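Local atomic coordinates of concanavalin A-like lectin protein kinase family protein (Theobroma cacao, PDB entry 6CTH), a protein that probably phosphorylates proteins as a plant lectin-receptor-like kinase, its kinase domain binding magnesium and an indolinone inhibitor. Residues V233-A246 / L259-P272. Numbering follows the deposited sequence.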
# COMPACT_ATOMS: atom_id res chain seq x y z
N VAL A 233 2.26 7.82 -17.99
CA VAL A 233 3.65 7.41 -17.77
C VAL A 233 4.16 6.59 -18.96
O VAL A 233 5.29 6.82 -19.45
CB VAL A 233 3.87 6.68 -16.41
CG1 VAL A 233 5.32 6.24 -16.26
CG2 VAL A 233 3.52 7.59 -15.26
N TRP A 234 3.34 5.68 -19.47
CA TRP A 234 3.78 4.83 -20.57
C TRP A 234 4.04 5.71 -21.83
O TRP A 234 5.07 5.55 -22.50
CB TRP A 234 2.79 3.68 -20.83
CG TRP A 234 3.48 2.48 -21.30
CD1 TRP A 234 4.36 2.40 -22.37
CD2 TRP A 234 3.39 1.16 -20.77
NE1 TRP A 234 4.85 1.12 -22.47
CE2 TRP A 234 4.27 0.34 -21.51
CE3 TRP A 234 2.67 0.58 -19.74
CZ2 TRP A 234 4.44 -1.05 -21.26
CZ3 TRP A 234 2.87 -0.81 -19.46
CH2 TRP A 234 3.73 -1.59 -20.22
N GLU A 235 3.15 6.65 -22.10
CA GLU A 235 3.31 7.54 -23.23
C GLU A 235 4.57 8.37 -23.04
O GLU A 235 5.33 8.56 -23.97
CB GLU A 235 2.08 8.44 -23.39
CG GLU A 235 2.03 9.22 -24.69
CD GLU A 235 0.99 10.33 -24.65
OE1 GLU A 235 1.26 11.38 -24.04
OE2 GLU A 235 -0.08 10.15 -25.24
N SER A 236 4.81 8.84 -21.83
CA SER A 236 6.00 9.64 -21.58
C SER A 236 7.28 8.84 -21.80
O SER A 236 8.24 9.35 -22.35
CB SER A 236 6.00 10.21 -20.17
OG SER A 236 4.98 11.17 -20.01
N TYR A 237 7.28 7.59 -21.37
CA TYR A 237 8.43 6.72 -21.55
C TYR A 237 8.72 6.46 -23.03
O TYR A 237 9.86 6.47 -23.45
CB TYR A 237 8.24 5.39 -20.81
CG TYR A 237 9.11 4.27 -21.31
CD1 TYR A 237 10.45 4.20 -20.99
CD2 TYR A 237 8.58 3.28 -22.11
CE1 TYR A 237 11.24 3.17 -21.45
CE2 TYR A 237 9.36 2.24 -22.57
CZ TYR A 237 10.68 2.19 -22.24
OH TYR A 237 11.45 1.16 -22.72
N GLY A 238 7.67 6.23 -23.81
CA GLY A 238 7.83 5.97 -25.23
C GLY A 238 8.28 7.18 -26.03
O GLY A 238 8.80 7.01 -27.11
N ASN A 239 8.07 8.39 -25.50
CA ASN A 239 8.55 9.66 -26.11
C ASN A 239 9.87 10.12 -25.48
O ASN A 239 10.17 11.32 -25.54
CB ASN A 239 7.50 10.76 -25.92
CG ASN A 239 6.31 10.60 -26.83
OD1 ASN A 239 6.45 10.22 -27.99
ND2 ASN A 239 5.14 10.93 -26.33
N GLU A 240 10.64 9.20 -24.88
CA GLU A 240 11.89 9.50 -24.12
C GLU A 240 11.81 10.74 -23.22
O GLU A 240 12.75 11.54 -23.16
CB GLU A 240 13.11 9.57 -25.07
CG GLU A 240 13.48 8.26 -25.76
CD GLU A 240 12.70 7.99 -27.05
OE1 GLU A 240 11.81 8.81 -27.39
OE2 GLU A 240 12.97 6.96 -27.72
N ARG A 241 10.69 10.87 -22.50
CA ARG A 241 10.41 11.96 -21.58
C ARG A 241 10.30 11.48 -20.12
O ARG A 241 9.48 11.96 -19.35
CB ARG A 241 9.08 12.62 -21.97
CG ARG A 241 9.00 13.21 -23.38
CD ARG A 241 10.23 14.04 -23.78
NE ARG A 241 10.34 15.29 -23.01
CZ ARG A 241 11.37 16.15 -23.08
NH1 ARG A 241 12.41 15.91 -23.88
NH2 ARG A 241 11.36 17.24 -22.33
N ILE A 242 11.16 10.56 -19.72
CA ILE A 242 11.13 10.05 -18.33
C ILE A 242 11.29 11.18 -17.32
O ILE A 242 10.54 11.26 -16.35
CB ILE A 242 12.11 8.90 -18.13
CG1 ILE A 242 11.56 7.68 -18.88
CG2 ILE A 242 12.27 8.58 -16.65
CD1 ILE A 242 12.37 6.41 -18.73
N LEU A 243 12.13 12.16 -17.61
CA LEU A 243 12.35 13.24 -16.67
C LEU A 243 11.05 13.97 -16.35
O LEU A 243 10.85 14.41 -15.22
CB LEU A 243 13.40 14.22 -17.18
CG LEU A 243 14.84 13.74 -17.24
CD1 LEU A 243 15.77 14.93 -17.40
CD2 LEU A 243 15.20 12.95 -15.99
N ASP A 244 10.19 14.15 -17.34
CA ASP A 244 8.88 14.80 -17.11
C ASP A 244 7.97 14.10 -16.08
O ASP A 244 7.02 14.71 -15.59
CB ASP A 244 8.09 14.91 -18.42
CG ASP A 244 8.62 15.96 -19.37
OD1 ASP A 244 8.50 17.16 -19.04
OD2 ASP A 244 9.15 15.59 -20.44
N ILE A 245 8.22 12.82 -15.85
CA ILE A 245 7.45 12.05 -14.89
C ILE A 245 7.63 12.47 -13.43
O ILE A 245 6.70 12.43 -12.64
CB ILE A 245 7.79 10.56 -15.00
CG1 ILE A 245 7.57 10.08 -16.43
CG2 ILE A 245 6.94 9.74 -14.03
CD1 ILE A 245 6.15 10.22 -16.89
N ALA A 246 8.84 12.87 -13.09
CA ALA A 246 9.21 13.17 -11.71
C ALA A 246 8.35 14.23 -11.08
O ALA A 246 7.95 15.21 -11.73
CB ALA A 246 10.66 13.57 -11.63
N LEU A 259 15.49 7.26 -11.03
CA LEU A 259 14.16 7.63 -11.51
C LEU A 259 13.79 6.79 -12.70
O LEU A 259 12.67 6.30 -12.79
CB LEU A 259 14.06 9.12 -11.89
CG LEU A 259 12.77 9.54 -12.59
CD1 LEU A 259 11.52 9.32 -11.74
CD2 LEU A 259 12.89 11.00 -12.98
N GLU A 260 14.72 6.65 -13.65
CA GLU A 260 14.50 5.82 -14.80
C GLU A 260 14.15 4.41 -14.38
O GLU A 260 13.24 3.79 -14.92
CB GLU A 260 15.77 5.78 -15.69
CG GLU A 260 15.62 4.95 -16.94
CD GLU A 260 16.86 5.03 -17.83
OE1 GLU A 260 17.95 4.66 -17.34
OE2 GLU A 260 16.72 5.53 -18.95
N CYS A 261 14.92 3.92 -13.42
CA CYS A 261 14.76 2.55 -12.98
C CYS A 261 13.39 2.36 -12.36
O CYS A 261 12.71 1.39 -12.66
CB CYS A 261 15.84 2.21 -12.00
SG CYS A 261 15.82 0.45 -11.59
N LEU A 262 13.01 3.29 -11.50
CA LEU A 262 11.70 3.26 -10.84
C LEU A 262 10.58 3.30 -11.84
O LEU A 262 9.64 2.52 -11.73
CB LEU A 262 11.56 4.38 -9.80
CG LEU A 262 10.27 4.37 -8.96
CD1 LEU A 262 10.07 3.05 -8.24
CD2 LEU A 262 10.28 5.48 -7.93
N VAL A 263 10.66 4.19 -12.83
CA VAL A 263 9.61 4.27 -13.84
C VAL A 263 9.52 3.01 -14.66
O VAL A 263 8.43 2.53 -14.90
CB VAL A 263 9.81 5.52 -14.75
CG1 VAL A 263 8.91 5.47 -15.97
CG2 VAL A 263 9.52 6.79 -13.97
N MET A 264 10.64 2.49 -15.15
CA MET A 264 10.58 1.30 -15.98
C MET A 264 10.11 0.06 -15.19
O MET A 264 9.36 -0.76 -15.72
CB MET A 264 11.91 1.06 -16.75
CG MET A 264 12.10 2.03 -17.96
SD MET A 264 13.82 1.80 -18.45
CE MET A 264 13.57 0.44 -19.59
N VAL A 265 10.54 -0.07 -13.94
CA VAL A 265 10.02 -1.12 -13.05
C VAL A 265 8.52 -0.95 -12.86
O VAL A 265 7.77 -1.90 -12.95
CB VAL A 265 10.77 -1.09 -11.70
CG1 VAL A 265 10.01 -1.80 -10.59
CG2 VAL A 265 12.19 -1.65 -11.89
N GLY A 266 8.08 0.27 -12.61
CA GLY A 266 6.65 0.51 -12.45
C GLY A 266 5.80 0.08 -13.64
O GLY A 266 4.77 -0.57 -13.50
N LEU A 267 6.25 0.44 -14.85
CA LEU A 267 5.50 0.05 -16.06
C LEU A 267 5.51 -1.46 -16.28
O LEU A 267 4.53 -2.04 -16.67
CB LEU A 267 6.08 0.81 -17.29
CG LEU A 267 5.99 2.33 -17.25
CD1 LEU A 267 6.78 2.90 -18.41
CD2 LEU A 267 4.53 2.74 -17.29
N TRP A 268 6.66 -2.08 -16.09
CA TRP A 268 6.81 -3.54 -16.19
C TRP A 268 5.82 -4.26 -15.29
O TRP A 268 5.18 -5.23 -15.70
CB TRP A 268 8.24 -3.88 -15.82
CG TRP A 268 8.78 -5.23 -16.06
CD1 TRP A 268 8.39 -6.14 -17.01
CD2 TRP A 268 9.93 -5.81 -15.41
NE1 TRP A 268 9.21 -7.27 -16.95
CE2 TRP A 268 10.16 -7.07 -15.99
CE3 TRP A 268 10.77 -5.37 -14.38
CZ2 TRP A 268 11.21 -7.93 -15.58
CZ3 TRP A 268 11.82 -6.24 -13.96
CH2 TRP A 268 12.04 -7.47 -14.60
N CYS A 269 5.72 -3.77 -14.06
CA CYS A 269 4.83 -4.31 -13.04
C CYS A 269 3.39 -4.05 -13.44
O CYS A 269 2.55 -4.91 -13.27
CB CYS A 269 5.12 -3.69 -11.67
SG CYS A 269 6.66 -4.34 -10.97
N ALA A 270 3.14 -2.89 -14.05
CA ALA A 270 1.80 -2.52 -14.47
C ALA A 270 1.44 -2.96 -15.87
O ALA A 270 0.48 -2.42 -16.48
CB ALA A 270 1.60 -1.02 -14.27
N HIS A 271 2.12 -3.96 -16.40
CA HIS A 271 1.82 -4.42 -17.75
C HIS A 271 0.39 -4.94 -17.84
O HIS A 271 -0.02 -5.71 -16.98
CB HIS A 271 2.76 -5.58 -18.09
CG HIS A 271 3.39 -5.48 -19.44
ND1 HIS A 271 2.66 -5.56 -20.60
CD2 HIS A 271 4.68 -5.32 -19.81
CE1 HIS A 271 3.47 -5.44 -21.64
NE2 HIS A 271 4.70 -5.29 -21.18
N PRO A 272 -0.36 -4.54 -18.87
CA PRO A 272 -1.71 -5.07 -19.00
C PRO A 272 -1.79 -6.58 -19.04
O PRO A 272 -2.73 -7.16 -18.47
CB PRO A 272 -2.21 -4.45 -20.33
CG PRO A 272 -1.43 -3.19 -20.42
CD PRO A 272 -0.07 -3.51 -19.89
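With chi1 of W234 at -147°, away from the staggered positions, the indole reaches across the end of helix 259-269 and brings its six-membered ring against CB and the carbonyl oxygen of L267. The leucine has its CG anti to the carbonyl carbon, which carries its two methyls in among V233, W234 and Y237. CB of L267 lies over one face of the six-membered ring, 4.2 Å from its centroid, in a CH-pi contact. The far edge of the indole runs on to H271: CH2 of W234 stands 3.8 Å above the centre of the imidazole, an edge-to-face pair with planes at 83°. CD of P272 packs 4.0 Å from CZ3 of W234, so the tryptophan spans the helix end and the turn that follows. Beyond the contact, its NE1 is hydrogen-bonded to the carbonyl oxygen of P297 in the C-terminal tail.

The methyls of L267 diverge, CD2 meeting CG1 of V233 at 3.7 Å and CD1 meeting CB of Y237 at 3.8 Å. M264 crosses the phenol at about a right angle; its CG approaches CE1 of Y237, and its sulfur sits obliquely to the ring in a Met-aromatic contact. A Schellman motif with E240 at C-prime ends helix 229-238, and the chain returns: CG2 of I242 packs against L259 and V263, its CD1 lies 4.0 Å from CG of E260, and CG2 of I245 touches CG2 of V263 at 3.9 Å.

Helix segments 233-238 and 259-269 cross at -125° in the C-terminal lobe of the kinase fold, remote from the inhibitor; L208 of helix 196-212 packs against both V233 and L267. No hydrogen bond joins the segments, so the fit of apolar surfaces, with the CH-pi and edge-to-face contacts of W234, must carry their association.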